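Local coordinates for protein uricase (Bacillus fastidiosus, PDB 4R8X) that oxidises urate with molecular oxygen to 5-hydroxyisourate, probably as the first step of urate degradation to allantoin, at residues R16-L22 with E35-F41. Sequence-based numbering, arbitrary orientation.
Sequences RTYANPL and EKHNTIF
N38 reaches across to the backbone of A19 and N20 where two antiparallel ladders, R16-T17 with F41-I40 and L22 with K36, are offset by one residue and separated by loops. The first ladder ends the pairing of strands 5-17 and 40-50 in the antiparallel sheet of this tunnelling-fold (T-fold) enzyme. N38 CB lies 3.7 Å from A19 O. CG lies anti to its own carbonyl carbon (chi1 -71°), which carries the amide inward, and ND2 ends 2.8 Å from N20 O in a nearly straight bond (171°), the acceptor lying in the amide plane. ND2 also hydrogen-bonds A86 O, so one short primary amide, with two N-H bonds, suits this buried place. With alanine in place of N38, N20 O and A86 O are likely to lose this shared donor, leaving the N20 carbonyl less firmly tied to the turn. Y18 and N38 both have positive phi and psi, a region asparagine tolerates better than most residues, and T39 O takes Y18 N at 2.8 Å. Beside it, T39 CG2 makes an off-centre CH-pi contact with the Y18 ring, 3.8 Å from CE1, while compact A19 lets its CB sit 3.7 Å from F41 CB. T17 OG1 bonds to F284 O of the second subunit, and R16 continues the sheet into that chain. Between the ladders, backbone carbonyls thus find non-strand donors: the N38 amide for N20 O, one water for both A19 O and H37 O.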
ATOM      1  N   ARG D  16      -3.336 -15.562 -19.766  1.00 11.74           N
ATOM      2  CA  ARG D  16      -3.659 -16.588 -20.759  1.00 12.42           C
ATOM      3  C   ARG D  16      -4.345 -17.759 -20.078  1.00 13.24           C
ATOM      4  O   ARG D  16      -3.863 -18.268 -19.068  1.00 14.19           O
ATOM      5  CB  ARG D  16      -2.387 -17.054 -21.482  1.00 12.95           C
ATOM      6  CG  ARG D  16      -2.470 -18.441 -22.111  1.00 14.09           C
ATOM      7  CD  ARG D  16      -3.272 -18.443 -23.404  1.00 15.23           C
ATOM      8  NE  ARG D  16      -3.409 -19.810 -23.897  1.00 16.51           N
ATOM      9  CZ  ARG D  16      -2.489 -20.436 -24.622  1.00 17.11           C
ATOM     10  NH1 ARG D  16      -1.372 -19.807 -24.951  1.00 16.59           N
ATOM     11  NH2 ARG D  16      -2.686 -21.685 -25.009  1.00 17.96           N
ATOM     12  N   THR D  17      -5.482 -18.188 -20.610  1.00 13.20           N
ATOM     13  CA  THR D  17      -6.137 -19.354 -20.039  1.00 13.69           C
ATOM     14  C   THR D  17      -5.755 -20.617 -20.812  1.00 13.12           C
ATOM     15  O   THR D  17      -5.523 -20.576 -22.023  1.00 13.48           O
ATOM     16  CB  THR D  17      -7.671 -19.190 -19.916  1.00 15.15           C
ATOM     17  OG1 THR D  17      -8.202 -18.634 -21.123  1.00 16.27           O
ATOM     18  CG2 THR D  17      -8.027 -18.267 -18.764  1.00 15.12           C
ATOM     19  N   TYR D  18      -5.651 -21.723 -20.088  1.00 14.45           N
ATOM     20  CA  TYR D  18      -5.328 -23.025 -20.667  1.00 15.60           C
ATOM     21  C   TYR D  18      -4.054 -23.040 -21.509  1.00 15.68           C
ATOM     22  O   TYR D  18      -4.050 -23.501 -22.656  1.00 17.97           O
ATOM     23  CB  TYR D  18      -6.531 -23.594 -21.438  1.00 15.93           C
ATOM     24  CG  TYR D  18      -7.719 -23.832 -20.528  1.00 17.66           C
ATOM     25  CD1 TYR D  18      -7.746 -24.915 -19.656  1.00 18.35           C
ATOM     26  CD2 TYR D  18      -8.803 -22.958 -20.523  1.00 18.49           C
ATOM     27  CE1 TYR D  18      -8.821 -25.121 -18.813  1.00 18.62           C
ATOM     28  CE2 TYR D  18      -9.875 -23.158 -19.684  1.00 19.23           C
ATOM     29  CZ  TYR D  18      -9.880 -24.243 -18.831  1.00 19.61           C
ATOM     30  OH  TYR D  18     -10.951 -24.447 -17.990  1.00 21.96           O
ATOM     31  N   ALA D  19      -2.966 -22.537 -20.935  1.00 15.68           N
ATOM     32  CA  ALA D  19      -1.666 -22.712 -21.563  1.00 15.87           C
ATOM     33  C   ALA D  19      -1.259 -24.170 -21.418  1.00 16.17           C
ATOM     34  O   ALA D  19      -1.806 -24.903 -20.600  1.00 15.97           O
ATOM     35  CB  ALA D  19      -0.627 -21.811 -20.928  1.00 15.87           C
ATOM     36  N   ASN D  20      -0.296 -24.585 -22.230  1.00 15.48           N
ATOM     37  CA  ASN D  20       0.231 -25.941 -22.159  1.00 16.80           C
ATOM     38  C   ASN D  20       0.708 -26.268 -20.746  1.00 16.24           C
ATOM     39  O   ASN D  20       1.465 -25.496 -20.163  1.00 16.92           O
ATOM     40  CB  ASN D  20       1.392 -26.073 -23.146  1.00 19.08           C
ATOM     41  CG  ASN D  20       1.853 -27.499 -23.315  1.00 23.46           C
ATOM     42  OD1 ASN D  20       1.069 -28.436 -23.184  1.00 24.82           O
ATOM     43  ND2 ASN D  20       3.137 -27.674 -23.609  1.00 25.04           N
ATOM     44  N   PRO D  21       0.255 -27.401 -20.182  1.00 16.33           N
ATOM     45  CA  PRO D  21       0.706 -27.710 -18.822  1.00 16.20           C
ATOM     46  C   PRO D  21       2.204 -28.007 -18.750  1.00 16.23           C
ATOM     47  O   PRO D  21       2.796 -28.545 -19.687  1.00 16.04           O
ATOM     48  CB  PRO D  21      -0.111 -28.959 -18.450  1.00 17.28           C
ATOM     49  CG  PRO D  21      -1.309 -28.907 -19.336  1.00 18.93           C
ATOM     50  CD  PRO D  21      -0.806 -28.322 -20.631  1.00 16.97           C
ATOM     51  N   LEU D  22       2.808 -27.630 -17.631  1.00 16.90           N
ATOM     52  CA  LEU D  22       4.174 -28.008 -17.311  1.00 17.65           C
ATOM     53  C   LEU D  22       4.111 -29.340 -16.564  1.00 17.89           C
ATOM     54  O   LEU D  22       3.560 -29.411 -15.469  1.00 17.88           O
ATOM     55  CB  LEU D  22       4.812 -26.907 -16.452  1.00 16.91           C
ATOM     56  CG  LEU D  22       6.233 -27.115 -15.922  1.00 17.38           C
ATOM     57  CD1 LEU D  22       7.243 -27.231 -17.064  1.00 17.18           C
ATOM     58  CD2 LEU D  22       6.604 -25.974 -15.000  1.00 17.22           C
ATOM     59  N   GLU D  35       4.061 -30.922 -11.333  1.00 17.86           N
ATOM     60  CA  GLU D  35       3.378 -30.383 -12.501  1.00 18.34           C
ATOM     61  C   GLU D  35       2.667 -29.090 -12.157  1.00 17.06           C
ATOM     62  O   GLU D  35       2.236 -28.883 -11.025  1.00 17.69           O
ATOM     63  CB  GLU D  35       2.383 -31.387 -13.089  1.00 21.93           C
ATOM     64  CG  GLU D  35       1.206 -31.718 -12.185  1.00 25.28           C
ATOM     65  CD  GLU D  35       0.200 -32.659 -12.829  1.00 29.27           C
ATOM     66  OE1 GLU D  35      -0.724 -33.107 -12.113  1.00 32.51           O
ATOM     67  OE2 GLU D  35       0.322 -32.951 -14.040  1.00 29.86           O
ATOM     68  N   LYS D  36       2.563 -28.210 -13.141  1.00 15.90           N
ATOM     69  CA  LYS D  36       1.841 -26.963 -12.959  1.00 15.00           C
ATOM     70  C   LYS D  36       0.847 -26.871 -14.107  1.00 14.47           C
ATOM     71  O   LYS D  36       1.236 -26.718 -15.262  1.00 15.31           O
ATOM     72  CB  LYS D  36       2.811 -25.780 -12.969  1.00 15.82           C
ATOM     73  CG  LYS D  36       2.197 -24.432 -12.597  1.00 15.29           C
ATOM     74  CD  LYS D  36       3.280 -23.399 -12.287  1.00 15.67           C
ATOM     75  CE  LYS D  36       2.679 -22.066 -11.875  1.00 15.80           C
ATOM     76  NZ  LYS D  36       3.721 -21.118 -11.371  1.00 15.85           N
ATOM     77  N   HIS D  37      -0.436 -26.999 -13.795  1.00 14.21           N
ATOM     78  CA  HIS D  37      -1.434 -27.225 -14.830  1.00 13.73           C
ATOM     79  C   HIS D  37      -1.632 -26.062 -15.802  1.00 12.95           C
ATOM     80  O   HIS D  37      -2.087 -26.276 -16.917  1.00 12.98           O
ATOM     81  CB  HIS D  37      -2.768 -27.698 -14.228  1.00 14.39           C
ATOM     82  CG  HIS D  37      -3.350 -26.770 -13.210  1.00 14.80           C
ATOM     83  ND1 HIS D  37      -3.969 -25.586 -13.548  1.00 14.67           N
ATOM     84  CD2 HIS D  37      -3.430 -26.868 -11.862  1.00 14.58           C
ATOM     85  CE1 HIS D  37      -4.403 -24.993 -12.447  1.00 13.44           C
ATOM     86  NE2 HIS D  37      -4.079 -25.748 -11.412  1.00 14.49           N
ATOM     87  N   ASN D  38      -1.308 -24.841 -15.380  1.00 12.88           N
ATOM     88  CA  ASN D  38      -1.395 -23.655 -16.254  1.00 12.85           C
ATOM     89  C   ASN D  38      -2.798 -23.321 -16.772  1.00 12.74           C
ATOM     90  O   ASN D  38      -2.950 -22.703 -17.832  1.00 13.18           O
ATOM     91  CB  ASN D  38      -0.408 -23.731 -17.426  1.00 14.03           C
ATOM     92  CG  ASN D  38       1.041 -23.557 -16.992  1.00 14.23           C
ATOM     93  OD1 ASN D  38       1.331 -22.931 -15.968  1.00 14.08           O
ATOM     94  ND2 ASN D  38       1.967 -24.115 -17.776  1.00 14.20           N
ATOM     95  N   THR D  39      -3.820 -23.723 -16.021  1.00 12.49           N
ATOM     96  CA  THR D  39      -5.195 -23.339 -16.347  1.00 13.27           C
ATOM     97  C   THR D  39      -5.305 -21.822 -16.441  1.00 13.14           C
ATOM     98  O   THR D  39      -5.961 -21.293 -17.336  1.00 14.78           O
ATOM     99  CB  THR D  39      -6.183 -23.895 -15.315  1.00 14.00           C
ATOM    100  OG1 THR D  39      -6.138 -25.321 -15.354  1.00 14.33           O
ATOM    101  CG2 THR D  39      -7.614 -23.436 -15.606  1.00 15.04           C
ATOM    102  N   ILE D  40      -4.630 -21.126 -15.529  1.00 12.92           N
ATOM    103  CA  ILE D  40      -4.375 -19.710 -15.695  1.00 12.77           C
ATOM    104  C   ILE D  40      -2.864 -19.532 -15.750  1.00 12.82           C
ATOM    105  O   ILE D  40      -2.129 -20.040 -14.891  1.00 13.72           O
ATOM    106  CB  ILE D  40      -4.988 -18.875 -14.552  1.00 13.76           C
ATOM    107  CG1 ILE D  40      -6.509 -19.039 -14.540  1.00 14.49           C
ATOM    108  CG2 ILE D  40      -4.613 -17.404 -14.707  1.00 14.46           C
ATOM    109  CD1 ILE D  40      -7.184 -18.568 -13.257  1.00 15.19           C
ATOM    110  N   PHE D  41      -2.408 -18.854 -16.798  1.00 12.62           N
ATOM    111  CA  PHE D  41      -1.000 -18.552 -16.999  1.00 11.55           C
ATOM    112  C   PHE D  41      -0.951 -17.038 -17.106  1.00 12.00           C
ATOM    113  O   PHE D  41      -1.048 -16.474 -18.204  1.00 11.68           O
ATOM    114  CB  PHE D  41      -0.540 -19.229 -18.300  1.00 13.04           C
ATOM    115  CG  PHE D  41       0.932 -19.102 -18.599  1.00 13.85           C
ATOM    116  CD1 PHE D  41       1.861 -19.861 -17.912  1.00 14.56           C
ATOM    117  CD2 PHE D  41       1.376 -18.258 -19.606  1.00 14.93           C
ATOM    118  CE1 PHE D  41       3.223 -19.771 -18.219  1.00 14.91           C
ATOM    119  CE2 PHE D  41       2.724 -18.156 -19.912  1.00 15.04           C
ATOM    120  CZ  PHE D  41       3.652 -18.907 -19.212  1.00 15.00           C
TER
HETATM  121  O   HOH W   1      -4.033 -25.695 -19.193  1.00 31.87           O